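Local coordinates for LbaCas13a H328A (C2c2) (Lachnospiraceae bacterium NK4A179, PDB 5WLH), which binds and probably processes its precursor CRISPR RNA and acts as an RNA-guided, RNA-cleaving CRISPR-Cas13a nuclease, at residues A[412-417]-A[437-442]; A[300-305]-A[402-407]. All coordinates share one frame; numbering follows the deposited sequence.

Interaction 1. Residues A[412-417]-A[437-442]. With nucleotides of chain B.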
ATOM      1  N   VAL A 412      15.802 -20.849  -6.488  1.00 20.94           N
ATOM      2  CA  VAL A 412      16.354 -20.682  -7.823  1.00 19.32           C
ATOM      3  C   VAL A 412      15.230 -20.470  -8.820  1.00 19.89           C
ATOM      4  O   VAL A 412      15.329 -19.611  -9.704  1.00 20.25           O
ATOM      5  CB  VAL A 412      17.232 -21.887  -8.211  1.00 20.28           C
ATOM      6  CG1 VAL A 412      17.655 -21.776  -9.690  1.00 23.33           C
ATOM      7  CG2 VAL A 412      18.453 -21.935  -7.333  1.00 25.62           C
ATOM      8  N   GLU A 413      14.140 -21.234  -8.683  1.00 20.41           N
ATOM      9  CA  GLU A 413      13.020 -21.087  -9.607  1.00 23.25           C
ATOM     10  C   GLU A 413      12.386 -19.708  -9.495  1.00 24.81           C
ATOM     11  O   GLU A 413      11.993 -19.126 -10.506  1.00 21.37           O
ATOM     12  CB  GLU A 413      11.964 -22.172  -9.382  1.00 26.17           C
ATOM     13  CG  GLU A 413      10.789 -22.048 -10.362  1.00 32.58           C
ATOM     14  CD  GLU A 413       9.958 -23.323 -10.480  1.00 44.31           C
ATOM     15  OE1 GLU A 413       8.846 -23.261 -11.044  1.00 49.08           O
ATOM     16  OE2 GLU A 413      10.418 -24.386 -10.025  1.00 51.05           O
ATOM     17  N   LYS A 414      12.288 -19.168  -8.270  1.00 23.94           N
ATOM     18  CA  LYS A 414      11.768 -17.814  -8.102  1.00 22.77           C
ATOM     19  C   LYS A 414      12.556 -16.801  -8.914  1.00 25.95           C
ATOM     20  O   LYS A 414      11.979 -15.830  -9.411  1.00 25.21           O
ATOM     21  CB  LYS A 414      11.799 -17.392  -6.630  1.00 23.81           C
ATOM     22  CG  LYS A 414      10.658 -17.935  -5.781  1.00 24.80           C
ATOM     23  CD  LYS A 414      10.616 -17.218  -4.426  1.00 19.60           C
ATOM     24  CE  LYS A 414      11.775 -17.698  -3.524  1.00 21.58           C
ATOM     25  NZ  LYS A 414      11.729 -17.027  -2.199  1.00 22.11           N
ATOM     26  N   ILE A 415      13.861 -17.009  -9.057  1.00 20.97           N
ATOM     27  CA  ILE A 415      14.693 -16.063  -9.796  1.00 23.68           C
ATOM     28  C   ILE A 415      14.477 -16.195 -11.302  1.00 28.65           C
ATOM     29  O   ILE A 415      14.290 -15.189 -11.998  1.00 27.11           O
ATOM     30  CB  ILE A 415      16.168 -16.251  -9.417  1.00 25.55           C
ATOM     31  CG1 ILE A 415      16.420 -15.747  -7.990  1.00 30.24           C
ATOM     32  CG2 ILE A 415      17.068 -15.529 -10.420  1.00 23.92           C
ATOM     33  CD1 ILE A 415      17.700 -16.286  -7.385  1.00 34.64           C
ATOM     34  N   TYR A 416      14.509 -17.421 -11.846  1.00 26.18           N
ATOM     35  CA  TYR A 416      14.462 -17.511 -13.309  1.00 25.69           C
ATOM     36  C   TYR A 416      13.049 -17.586 -13.862  1.00 26.68           C
ATOM     37  O   TYR A 416      12.830 -17.157 -15.000  1.00 26.18           O
ATOM     38  CB  TYR A 416      15.294 -18.694 -13.839  1.00 24.01           C
ATOM     39  CG  TYR A 416      14.721 -20.068 -13.617  1.00 24.45           C
ATOM     40  CD1 TYR A 416      13.662 -20.534 -14.383  1.00 29.65           C
ATOM     41  CD2 TYR A 416      15.261 -20.913 -12.660  1.00 24.83           C
ATOM     42  CE1 TYR A 416      13.128 -21.780 -14.173  1.00 27.85           C
ATOM     43  CE2 TYR A 416      14.736 -22.177 -12.451  1.00 24.23           C
ATOM     44  CZ  TYR A 416      13.669 -22.599 -13.215  1.00 25.48           C
ATOM     45  OH  TYR A 416      13.130 -23.848 -13.014  1.00 33.90           O
ATOM     46  N   ALA A 417      12.076 -18.115 -13.111  1.00 26.81           N
ATOM     47  CA  ALA A 417      10.696 -18.013 -13.583  1.00 32.31           C
ATOM     48  C   ALA A 417      10.287 -16.553 -13.708  1.00 41.06           C
ATOM     49  O   ALA A 417       9.502 -16.197 -14.589  1.00 40.10           O
ATOM     50  CB  ALA A 417       9.738 -18.749 -12.642  1.00 29.47           C
ATOM     51  N   TRP A 437      20.908 -17.945  -0.252  1.00 19.74           N
ATOM     52  CA  TRP A 437      21.291 -17.803   1.152  1.00 20.82           C
ATOM     53  C   TRP A 437      20.409 -16.779   1.855  1.00 21.31           C
ATOM     54  O   TRP A 437      19.837 -17.051   2.919  1.00 19.18           O
ATOM     55  CB  TRP A 437      22.766 -17.398   1.236  1.00 22.01           C
ATOM     56  CG  TRP A 437      23.315 -17.019   2.606  1.00 23.69           C
ATOM     57  CD1 TRP A 437      23.842 -15.819   2.958  1.00 24.87           C
ATOM     58  CD2 TRP A 437      23.437 -17.863   3.767  1.00 24.16           C
ATOM     59  NE1 TRP A 437      24.269 -15.846   4.266  1.00 25.77           N
ATOM     60  CE2 TRP A 437      24.045 -17.093   4.781  1.00 25.04           C
ATOM     61  CE3 TRP A 437      23.107 -19.189   4.043  1.00 22.89           C
ATOM     62  CZ2 TRP A 437      24.311 -17.605   6.066  1.00 26.59           C
ATOM     63  CZ3 TRP A 437      23.369 -19.697   5.328  1.00 22.21           C
ATOM     64  CH2 TRP A 437      23.963 -18.903   6.313  1.00 21.35           C
ATOM     65  N   LYS A 438      20.280 -15.592   1.265  1.00 18.06           N
ATOM     66  CA  LYS A 438      19.432 -14.583   1.884  1.00 20.22           C
ATOM     67  C   LYS A 438      17.965 -14.997   1.851  1.00 20.76           C
ATOM     68  O   LYS A 438      17.189 -14.573   2.715  1.00 20.41           O
ATOM     69  CB  LYS A 438      19.613 -13.241   1.202  1.00 19.74           C
ATOM     70  CG  LYS A 438      21.007 -12.636   1.410  1.00 24.94           C
ATOM     71  CD  LYS A 438      21.108 -11.286   0.737  1.00 30.51           C
ATOM     72  CE  LYS A 438      22.505 -10.687   0.891  1.00 35.19           C
ATOM     73  NZ  LYS A 438      23.396 -11.204  -0.188  1.00 40.94           N
ATOM     74  N   ASP A 439      17.576 -15.792   0.847  1.00 21.88           N
ATOM     75  CA  ASP A 439      16.220 -16.333   0.741  1.00 20.74           C
ATOM     76  C   ASP A 439      15.922 -17.297   1.884  1.00 21.93           C
ATOM     77  O   ASP A 439      14.814 -17.296   2.447  1.00 18.83           O
ATOM     78  CB  ASP A 439      16.092 -17.022  -0.626  1.00 19.44           C
ATOM     79  CG  ASP A 439      14.672 -17.344  -1.032  1.00 26.75           C
ATOM     80  OD1 ASP A 439      13.689 -17.021  -0.305  1.00 24.87           O
ATOM     81  OD2 ASP A 439      14.551 -17.937  -2.141  1.00 26.02           O
ATOM     82  N   LEU A 440      16.908 -18.122   2.258  1.00 17.40           N
ATOM     83  CA  LEU A 440      16.727 -19.018   3.393  1.00 21.24           C
ATOM     84  C   LEU A 440      16.598 -18.233   4.686  1.00 20.26           C
ATOM     85  O   LEU A 440      15.769 -18.556   5.543  1.00 20.80           O
ATOM     86  CB  LEU A 440      17.910 -19.983   3.491  1.00 22.11           C
ATOM     87  CG  LEU A 440      18.040 -20.964   2.330  1.00 24.16           C
ATOM     88  CD1 LEU A 440      19.097 -22.018   2.655  1.00 23.93           C
ATOM     89  CD2 LEU A 440      16.716 -21.623   2.005  1.00 24.94           C
ATOM     90  N   ILE A 441      17.445 -17.225   4.857  1.00 19.22           N
ATOM     91  CA  ILE A 441      17.359 -16.396   6.050  1.00 19.33           C
ATOM     92  C   ILE A 441      16.034 -15.641   6.063  1.00 19.59           C
ATOM     93  O   ILE A 441      15.385 -15.511   7.106  1.00 19.75           O
ATOM     94  CB  ILE A 441      18.574 -15.460   6.107  1.00 18.91           C
ATOM     95  CG1 ILE A 441      19.846 -16.299   6.332  1.00 17.87           C
ATOM     96  CG2 ILE A 441      18.429 -14.443   7.212  1.00 22.82           C
ATOM     97  CD1 ILE A 441      21.110 -15.484   6.129  1.00 22.88           C
ATOM     98  N   ASN A 442      15.587 -15.192   4.889  1.00 18.67           N
ATOM     99  CA  ASN A 442      14.278 -14.556   4.780  1.00 20.68           C
ATOM    100  C   ASN A 442      13.185 -15.467   5.312  1.00 19.73           C
ATOM    101  O   ASN A 442      12.295 -15.039   6.058  1.00 17.82           O
ATOM    102  CB  ASN A 442      13.988 -14.212   3.326  1.00 15.88           C
ATOM    103  CG  ASN A 442      12.641 -13.534   3.157  1.00 14.44           C
ATOM    104  OD1 ASN A 442      12.530 -12.348   3.400  1.00 21.69           O
ATOM    105  ND2 ASN A 442      11.622 -14.293   2.736  1.00 17.11           N
TER
ATOM    106  P     G B  19       7.335 -33.860 -14.802  1.00 39.19           P
ATOM    107  OP1   G B  19       6.320 -34.783 -15.329  1.00 40.50           O
ATOM    108  OP2   G B  19       7.995 -32.858 -15.662  1.00 35.60           O
ATOM    109  O5'   G B  19       6.569 -33.062 -13.652  1.00 34.75           O
ATOM    110  C5'   G B  19       5.813 -33.739 -12.667  1.00 29.07           C
ATOM    111  C4'   G B  19       5.462 -32.783 -11.559  1.00 27.44           C
ATOM    112  O4'   G B  19       6.688 -32.205 -11.055  1.00 27.62           O
ATOM    113  C3'   G B  19       4.624 -31.587 -11.980  1.00 24.83           C
ATOM    114  O3'   G B  19       3.242 -31.882 -11.925  1.00 27.77           O
ATOM    115  C2'   G B  19       5.024 -30.523 -10.967  1.00 24.99           C
ATOM    116  O2'   G B  19       4.340 -30.770  -9.753  1.00 27.12           O
ATOM    117  C1'   G B  19       6.497 -30.847 -10.753  1.00 26.46           C
ATOM    118  N9    G B  19       7.403 -30.061 -11.607  1.00 29.23           N
ATOM    119  C8    G B  19       8.139 -30.491 -12.689  1.00 27.62           C
ATOM    120  N7    G B  19       8.892 -29.558 -13.193  1.00 28.78           N
ATOM    121  C5    G B  19       8.637 -28.448 -12.392  1.00 30.54           C
ATOM    122  C6    G B  19       9.153 -27.124 -12.437  1.00 29.00           C
ATOM    123  O6    G B  19       9.968 -26.659 -13.241  1.00 29.27           O
ATOM    124  N1    G B  19       8.619 -26.322 -11.416  1.00 28.71           N
ATOM    125  C2    G B  19       7.710 -26.747 -10.477  1.00 30.53           C
ATOM    126  N2    G B  19       7.294 -25.854  -9.557  1.00 33.93           N
ATOM    127  N3    G B  19       7.230 -27.973 -10.429  1.00 25.55           N
ATOM    128  C4    G B  19       7.730 -28.755 -11.404  1.00 28.45           C
ATOM    129  P     C B  10       8.381 -16.852  -0.842  1.00 19.88           P
ATOM    130  OP1   C B  10       9.682 -17.364  -0.309  1.00 20.25           O
ATOM    131  OP2   C B  10       7.827 -17.225  -2.181  1.00 20.06           O
ATOM    132  O5'   C B  10       7.210 -17.311   0.135  1.00 16.99           O
ATOM    133  C5'   C B  10       7.223 -17.007   1.520  1.00 20.97           C
ATOM    134  C4'   C B  10       5.831 -17.104   2.093  1.00 21.13           C
ATOM    135  O4'   C B  10       4.958 -16.197   1.376  1.00 20.62           O
ATOM    136  C3'   C B  10       5.141 -18.456   1.949  1.00 19.29           C
ATOM    137  O3'   C B  10       5.525 -19.354   2.972  1.00 20.09           O
ATOM    138  C2'   C B  10       3.664 -18.074   1.993  1.00 18.92           C
ATOM    139  O2'   C B  10       3.277 -17.752   3.327  1.00 19.74           O
ATOM    140  C1'   C B  10       3.685 -16.769   1.213  1.00 18.84           C
ATOM    141  N1    C B  10       3.435 -16.967  -0.232  1.00 18.61           N
ATOM    142  C2    C B  10       2.106 -17.137  -0.623  1.00 20.27           C
ATOM    143  O2    C B  10       1.204 -17.133   0.248  1.00 21.30           O
ATOM    144  N3    C B  10       1.836 -17.293  -1.934  1.00 20.87           N
ATOM    145  C4    C B  10       2.836 -17.296  -2.820  1.00 19.91           C
ATOM    146  N4    C B  10       2.525 -17.452  -4.110  1.00 16.80           N
ATOM    147  C5    C B  10       4.208 -17.127  -2.446  1.00 21.54           C
ATOM    148  C6    C B  10       4.468 -16.973  -1.146  1.00 19.78           C
ATOM    149  P     A B   4      22.420  -7.448  -1.830  1.00 30.12           P
ATOM    150  OP1   A B   4      21.226  -8.028  -1.142  1.00 28.16           O
ATOM    151  OP2   A B   4      23.405  -8.330  -2.507  1.00 28.65           O
ATOM    152  O5'   A B   4      21.916  -6.414  -2.923  1.00 29.02           O
ATOM    153  C5'   A B   4      21.010  -5.379  -2.578  1.00 27.04           C
ATOM    154  C4'   A B   4      20.867  -4.419  -3.721  1.00 25.63           C
ATOM    155  O4'   A B   4      22.144  -3.789  -3.988  1.00 23.42           O
ATOM    156  C3'   A B   4      20.487  -5.048  -5.046  1.00 25.16           C
ATOM    157  O3'   A B   4      19.099  -5.284  -5.147  1.00 21.14           O
ATOM    158  C2'   A B   4      21.008  -4.033  -6.052  1.00 21.61           C
ATOM    159  O2'   A B   4      20.154  -2.898  -6.105  1.00 21.17           O
ATOM    160  C1'   A B   4      22.306  -3.602  -5.378  1.00 23.14           C
ATOM    161  N9    A B   4      23.458  -4.414  -5.809  1.00 21.11           N
ATOM    162  C8    A B   4      24.089  -5.447  -5.161  1.00 29.74           C
ATOM    163  N7    A B   4      25.116  -5.929  -5.829  1.00 29.80           N
ATOM    164  C5    A B   4      25.163  -5.148  -6.977  1.00 29.57           C
ATOM    165  C6    A B   4      26.004  -5.134  -8.113  1.00 32.74           C
ATOM    166  N6    A B   4      27.036  -5.960  -8.296  1.00 34.45           N
ATOM    167  N1    A B   4      25.753  -4.207  -9.062  1.00 30.16           N
ATOM    168  C2    A B   4      24.727  -3.366  -8.907  1.00 30.91           C
ATOM    169  N3    A B   4      23.867  -3.288  -7.891  1.00 27.10           N
ATOM    170  C4    A B   4      24.141  -4.215  -6.971  1.00 25.00           C
TER
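Lys414 and Asp439 join the two helices by a salt bridge, each side chain reaching out from its own helix to meet the other. Lys414 NZ lies 2.7 Å from Asp439 OD1. It meets this oxygen on the syn side, 21° out of the carboxylate plane. The bond to Asp439 OD2 is weak. The same NZ also donates to OP1 of C10 of chain B, at 2.8 Å. The ammonium group thus sits between two anions, and Asp439 probably helps to hold it against the RNA backbone. The lysine chain bends at chi3 (-74°), beyond the straight step at chi2, and its CD passes 3.6 Å from C10 OP2.

These are neighbouring helices, 398-417 and 429-458, of a helical region that grips the guide RNA. It probably belongs to the Helical-1 domain of Cas13a.

Glu413, one residue before Lys414, bonds to a base. G19 of chain B presents N1 to both carboxylate oxygens, with OE1 at 3.1 Å and OE2 at 3.0 Å from N1. The N1-H bond is straighter to OE1 (159°) than to OE2. A weak bond from G19 N2 also goes to OE1. The extended Glu413 chain, with CG anti to the backbone N, carries its carboxylate out to N1 and N2 of G19.

Lys438 adds to the positive surface: its CE is 3.6 Å from OP1 of A4 of chain B, and its NZ forms a salt bridge with a phosphate. Apolar packing between the two helices comes from Val412 and Ile415, both on Ile436; Val412 also touches Phe310 of helix 292-311.

Interaction 2. Residues A[300-305]-A[402-407]. With nucleotides of chain B.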
ATOM      1  N   ARG A 300      25.652 -22.337  10.212  1.00 21.50           N
ATOM      2  CA  ARG A 300      26.738 -22.917   9.429  1.00 23.36           C
ATOM      3  C   ARG A 300      26.290 -24.167   8.689  1.00 23.52           C
ATOM      4  O   ARG A 300      26.687 -24.383   7.541  1.00 27.43           O
ATOM      5  CB  ARG A 300      27.916 -23.234  10.344  1.00 25.28           C
ATOM      6  CG  ARG A 300      29.121 -23.800   9.611  1.00 30.96           C
ATOM      7  CD  ARG A 300      30.351 -23.755  10.526  1.00 33.93           C
ATOM      8  NE  ARG A 300      30.648 -22.398  10.972  1.00 38.73           N
ATOM      9  CZ  ARG A 300      30.432 -21.953  12.205  1.00 38.58           C
ATOM     10  NH1 ARG A 300      29.922 -22.758  13.126  1.00 41.74           N
ATOM     11  NH2 ARG A 300      30.728 -20.702  12.515  1.00 38.84           N
ATOM     12  N   ARG A 301      25.485 -25.015   9.331  1.00 23.29           N
ATOM     13  CA  ARG A 301      24.980 -26.193   8.642  1.00 24.85           C
ATOM     14  C   ARG A 301      24.085 -25.802   7.479  1.00 26.67           C
ATOM     15  O   ARG A 301      24.131 -26.421   6.411  1.00 22.23           O
ATOM     16  CB  ARG A 301      24.222 -27.094   9.609  1.00 22.05           C
ATOM     17  CG  ARG A 301      25.162 -27.749  10.656  1.00 22.26           C
ATOM     18  CD  ARG A 301      24.379 -28.395  11.769  1.00 27.20           C
ATOM     19  NE  ARG A 301      25.261 -28.610  12.918  1.00 30.01           N
ATOM     20  CZ  ARG A 301      26.127 -29.616  13.004  1.00 39.10           C
ATOM     21  NH1 ARG A 301      26.204 -30.497  12.022  1.00 38.28           N
ATOM     22  NH2 ARG A 301      26.903 -29.753  14.074  1.00 37.48           N
ATOM     23  N   MET A 302      23.254 -24.779   7.672  1.00 26.01           N
ATOM     24  CA  MET A 302      22.432 -24.303   6.563  1.00 20.25           C
ATOM     25  C   MET A 302      23.301 -23.706   5.460  1.00 22.96           C
ATOM     26  O   MET A 302      23.032 -23.910   4.270  1.00 25.26           O
ATOM     27  CB  MET A 302      21.421 -23.273   7.076  1.00 20.66           C
ATOM     28  CG  MET A 302      20.365 -22.923   6.067  1.00 23.77           C
ATOM     29  SD  MET A 302      19.168 -21.735   6.749  1.00 23.38           S
ATOM     30  CE  MET A 302      20.117 -20.233   6.658  1.00 23.13           C
ATOM     31  N   ARG A 303      24.368 -22.994   5.836  1.00 22.63           N
ATOM     32  CA  ARG A 303      25.288 -22.460   4.840  1.00 25.83           C
ATOM     33  C   ARG A 303      25.941 -23.580   4.038  1.00 26.23           C
ATOM     34  O   ARG A 303      26.110 -23.459   2.819  1.00 23.08           O
ATOM     35  CB  ARG A 303      26.347 -21.597   5.521  1.00 24.82           C
ATOM     36  CG  ARG A 303      27.355 -20.980   4.583  1.00 25.44           C
ATOM     37  CD  ARG A 303      26.693 -19.978   3.640  1.00 28.67           C
ATOM     38  NE  ARG A 303      27.558 -19.668   2.509  1.00 27.82           N
ATOM     39  CZ  ARG A 303      27.244 -18.830   1.529  1.00 30.87           C
ATOM     40  NH1 ARG A 303      26.068 -18.200   1.540  1.00 28.57           N
ATOM     41  NH2 ARG A 303      28.105 -18.636   0.531  1.00 26.63           N
ATOM     42  N   ARG A 304      26.322 -24.674   4.706  1.00 28.95           N
ATOM     43  CA  ARG A 304      26.926 -25.797   3.986  1.00 27.25           C
ATOM     44  C   ARG A 304      25.957 -26.385   2.969  1.00 27.52           C
ATOM     45  O   ARG A 304      26.366 -26.820   1.885  1.00 26.49           O
ATOM     46  CB  ARG A 304      27.387 -26.872   4.971  1.00 23.20           C
ATOM     47  CG  ARG A 304      28.640 -26.478   5.718  1.00 26.72           C
ATOM     48  CD  ARG A 304      29.298 -27.698   6.346  1.00 28.04           C
ATOM     49  NE  ARG A 304      30.314 -27.316   7.321  1.00 28.77           N
ATOM     50  CZ  ARG A 304      30.086 -27.223   8.622  1.00 32.28           C
ATOM     51  NH1 ARG A 304      28.872 -27.485   9.096  1.00 28.16           N
ATOM     52  NH2 ARG A 304      31.067 -26.879   9.446  1.00 32.86           N
ATOM     53  N   LEU A 305      24.664 -26.417   3.296  1.00 23.79           N
ATOM     54  CA  LEU A 305      23.697 -26.901   2.318  1.00 25.94           C
ATOM     55  C   LEU A 305      23.686 -26.016   1.080  1.00 25.57           C
ATOM     56  O   LEU A 305      23.590 -26.517  -0.046  1.00 26.70           O
ATOM     57  CB  LEU A 305      22.303 -26.969   2.926  1.00 23.74           C
ATOM     58  CG  LEU A 305      22.103 -28.089   3.942  1.00 29.82           C
ATOM     59  CD1 LEU A 305      20.721 -27.981   4.573  1.00 28.30           C
ATOM     60  CD2 LEU A 305      22.252 -29.441   3.282  1.00 27.61           C
ATOM     61  N   MET A 402      16.412 -31.901   3.663  1.00 22.90           N
ATOM     62  CA  MET A 402      15.552 -31.936   2.491  1.00 25.21           C
ATOM     63  C   MET A 402      14.641 -30.717   2.452  1.00 24.56           C
ATOM     64  O   MET A 402      14.381 -30.174   1.373  1.00 24.84           O
ATOM     65  CB  MET A 402      14.722 -33.217   2.471  1.00 27.12           C
ATOM     66  CG  MET A 402      15.506 -34.484   2.118  1.00 29.64           C
ATOM     67  SD  MET A 402      16.323 -34.356   0.513  1.00 32.78           S
ATOM     68  CE  MET A 402      14.915 -34.175  -0.545  1.00 29.26           C
ATOM     69  N   PHE A 403      14.132 -30.277   3.609  1.00 23.07           N
ATOM     70  CA  PHE A 403      13.335 -29.053   3.611  1.00 22.40           C
ATOM     71  C   PHE A 403      14.133 -27.906   3.018  1.00 20.12           C
ATOM     72  O   PHE A 403      13.636 -27.148   2.182  1.00 22.95           O
ATOM     73  CB  PHE A 403      12.876 -28.696   5.026  1.00 21.83           C
ATOM     74  CG  PHE A 403      12.005 -27.474   5.068  1.00 22.95           C
ATOM     75  CD1 PHE A 403      10.653 -27.574   4.779  1.00 22.83           C
ATOM     76  CD2 PHE A 403      12.547 -26.219   5.337  1.00 25.02           C
ATOM     77  CE1 PHE A 403       9.848 -26.443   4.778  1.00 24.04           C
ATOM     78  CE2 PHE A 403      11.745 -25.082   5.344  1.00 23.97           C
ATOM     79  CZ  PHE A 403      10.393 -25.198   5.073  1.00 21.21           C
ATOM     80  N   PHE A 404      15.380 -27.765   3.448  1.00 19.98           N
ATOM     81  CA  PHE A 404      16.204 -26.673   2.971  1.00 19.47           C
ATOM     82  C   PHE A 404      16.559 -26.855   1.497  1.00 22.11           C
ATOM     83  O   PHE A 404      16.532 -25.893   0.728  1.00 22.50           O
ATOM     84  CB  PHE A 404      17.459 -26.562   3.844  1.00 18.20           C
ATOM     85  CG  PHE A 404      17.236 -25.786   5.116  1.00 21.58           C
ATOM     86  CD1 PHE A 404      16.623 -24.535   5.084  1.00 23.26           C
ATOM     87  CD2 PHE A 404      17.600 -26.320   6.346  1.00 22.78           C
ATOM     88  CE1 PHE A 404      16.398 -23.825   6.264  1.00 23.16           C
ATOM     89  CE2 PHE A 404      17.398 -25.603   7.526  1.00 24.32           C
ATOM     90  CZ  PHE A 404      16.785 -24.361   7.484  1.00 24.89           C
ATOM     91  N   ILE A 405      16.884 -28.080   1.078  1.00 23.58           N
ATOM     92  CA  ILE A 405      17.194 -28.286  -0.338  1.00 23.51           C
ATOM     93  C   ILE A 405      15.984 -27.942  -1.206  1.00 21.68           C
ATOM     94  O   ILE A 405      16.124 -27.347  -2.284  1.00 24.51           O
ATOM     95  CB  ILE A 405      17.680 -29.724  -0.576  1.00 23.13           C
ATOM     96  CG1 ILE A 405      19.077 -29.889   0.027  1.00 25.74           C
ATOM     97  CG2 ILE A 405      17.736 -30.040  -2.087  1.00 24.13           C
ATOM     98  CD1 ILE A 405      19.483 -31.306   0.228  1.00 26.74           C
ATOM     99  N   HIS A 406      14.782 -28.270  -0.732  1.00 21.00           N
ATOM    100  CA  HIS A 406      13.570 -27.880  -1.451  1.00 23.22           C
ATOM    101  C   HIS A 406      13.388 -26.367  -1.473  1.00 26.25           C
ATOM    102  O   HIS A 406      12.954 -25.812  -2.492  1.00 23.40           O
ATOM    103  CB  HIS A 406      12.349 -28.552  -0.836  1.00 23.48           C
ATOM    104  CG  HIS A 406      12.125 -29.948  -1.331  1.00 27.34           C
ATOM    105  ND1 HIS A 406      11.906 -31.013  -0.484  1.00 30.80           N
ATOM    106  CD2 HIS A 406      12.098 -30.454  -2.588  1.00 30.67           C
ATOM    107  CE1 HIS A 406      11.750 -32.115  -1.199  1.00 36.90           C
ATOM    108  NE2 HIS A 406      11.857 -31.801  -2.479  1.00 32.98           N
ATOM    109  N   ARG A 407      13.672 -25.683  -0.349  1.00 22.88           N
ATOM    110  CA  ARG A 407      13.666 -24.220  -0.351  1.00 20.86           C
ATOM    111  C   ARG A 407      14.663 -23.667  -1.360  1.00 22.38           C
ATOM    112  O   ARG A 407      14.365 -22.702  -2.073  1.00 22.05           O
ATOM    113  CB  ARG A 407      14.005 -23.654   1.040  1.00 23.31           C
ATOM    114  CG  ARG A 407      12.984 -23.900   2.132  1.00 23.18           C
ATOM    115  CD  ARG A 407      11.605 -23.352   1.773  1.00 26.50           C
ATOM    116  NE  ARG A 407      11.626 -21.928   1.444  1.00 23.75           N
ATOM    117  CZ  ARG A 407      10.589 -21.304   0.903  1.00 24.20           C
ATOM    118  NH1 ARG A 407       9.474 -21.992   0.658  1.00 23.52           N
ATOM    119  NH2 ARG A 407      10.657 -20.010   0.627  1.00 25.51           N
TER
ATOM    120  P     G B  15       2.743 -36.161  -7.094  1.00 31.83           P
ATOM    121  OP1   G B  15       2.315 -37.257  -8.014  1.00 33.84           O
ATOM    122  OP2   G B  15       2.541 -36.313  -5.626  1.00 29.57           O
ATOM    123  O5'   G B  15       4.260 -35.803  -7.353  1.00 28.67           O
ATOM    124  C5'   G B  15       4.726 -35.629  -8.679  1.00 30.70           C
ATOM    125  C4'   G B  15       6.036 -34.897  -8.708  1.00 33.29           C
ATOM    126  O4'   G B  15       5.882 -33.576  -8.132  1.00 31.02           O
ATOM    127  C3'   G B  15       7.171 -35.521  -7.915  1.00 35.20           C
ATOM    128  O3'   G B  15       7.791 -36.566  -8.648  1.00 39.62           O
ATOM    129  C2'   G B  15       8.085 -34.331  -7.670  1.00 34.33           C
ATOM    130  O2'   G B  15       8.839 -34.046  -8.839  1.00 32.26           O
ATOM    131  C1'   G B  15       7.069 -33.201  -7.473  1.00 28.37           C
ATOM    132  N9    G B  15       6.773 -32.981  -6.047  1.00 29.48           N
ATOM    133  C8    G B  15       5.860 -33.667  -5.281  1.00 32.43           C
ATOM    134  N7    G B  15       5.831 -33.272  -4.035  1.00 30.85           N
ATOM    135  C5    G B  15       6.786 -32.268  -3.980  1.00 30.41           C
ATOM    136  C6    G B  15       7.195 -31.474  -2.885  1.00 29.89           C
ATOM    137  O6    G B  15       6.765 -31.519  -1.727  1.00 32.10           O
ATOM    138  N1    G B  15       8.197 -30.582  -3.242  1.00 28.69           N
ATOM    139  C2    G B  15       8.723 -30.459  -4.506  1.00 29.51           C
ATOM    140  N2    G B  15       9.677 -29.532  -4.664  1.00 29.55           N
ATOM    141  N3    G B  15       8.347 -31.197  -5.542  1.00 26.44           N
ATOM    142  C4    G B  15       7.385 -32.078  -5.209  1.00 28.37           C
TER
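Segments 300-305 and 402-407 come closest in backbone at Leu305 and Ile405, whose CA atoms are 7.2 Å apart, while Met302, Leu305 and Phe404 carry the side-chain contact. This is helix-on-helix packing in an all-helical part of Cas13a, probably the Helical-1 domain. It joins helix 292-311 to helix 398-417.

The CA–CB bond of Phe404 points at the other helix. Met302 CG lies over one face of the ring. It stands 4.0 Å from the ring centroid and almost on the ring normal, making a CH-pi contact. The sulfur approaches obliquely, 33° off the normal, in a Met-aromatic contact, and comes nearest to the ring at CE1, with SD to CE1 3.5 Å. With CG anti to the backbone N, and SD continuing the extended chain, the thioether is laid across the ring. The turn at chi3 (77°) then sends its methyl group toward Trp437.

Leu305 holds the base of the same side chain. Its CD1 is 3.6 Å from Phe404 CB, and the two side chains cross at about a right angle. All three residues are buried. Phe283 packs edge-to-face with Phe404, and Val386 of helix 357-388 touches both Leu305 and Ile405. Met302 also packs on Leu440.

Two other residues of segment 402-407, His406 and Arg407, reach the RNA. Arg407 forms a salt bridge from NH2 to a phosphate. His406 is held at ND1 by a hydrogen bond to Glu276 OE1. One face of its imidazole has N1 of G15 of chain B above it, offset toward the rim. The closest approach there is His406 CD2 to G15 N2, at 3.3 Å.

Both interactions use helix 398-417, with interaction 2 earlier along it and interaction 1 near its end. Their centres lie 12 Å apart. Interaction 2 is core: its touching residues are buried and apolar, and the RNA is met by His406 and Arg407, which take no part in the apolar contact. Interaction 1 is partly buried and smaller, and its link is ionic, at the surface that binds the RNA. The two touch directly. Trp437 packs on Met302, and it also makes a cation-pi contact with Arg303. Leu440 CD2 lies 3.5 Å from Arg407 CB. Lys414 and Arg407 bring two positive groups close together, and each has a phosphate partner on the RNA.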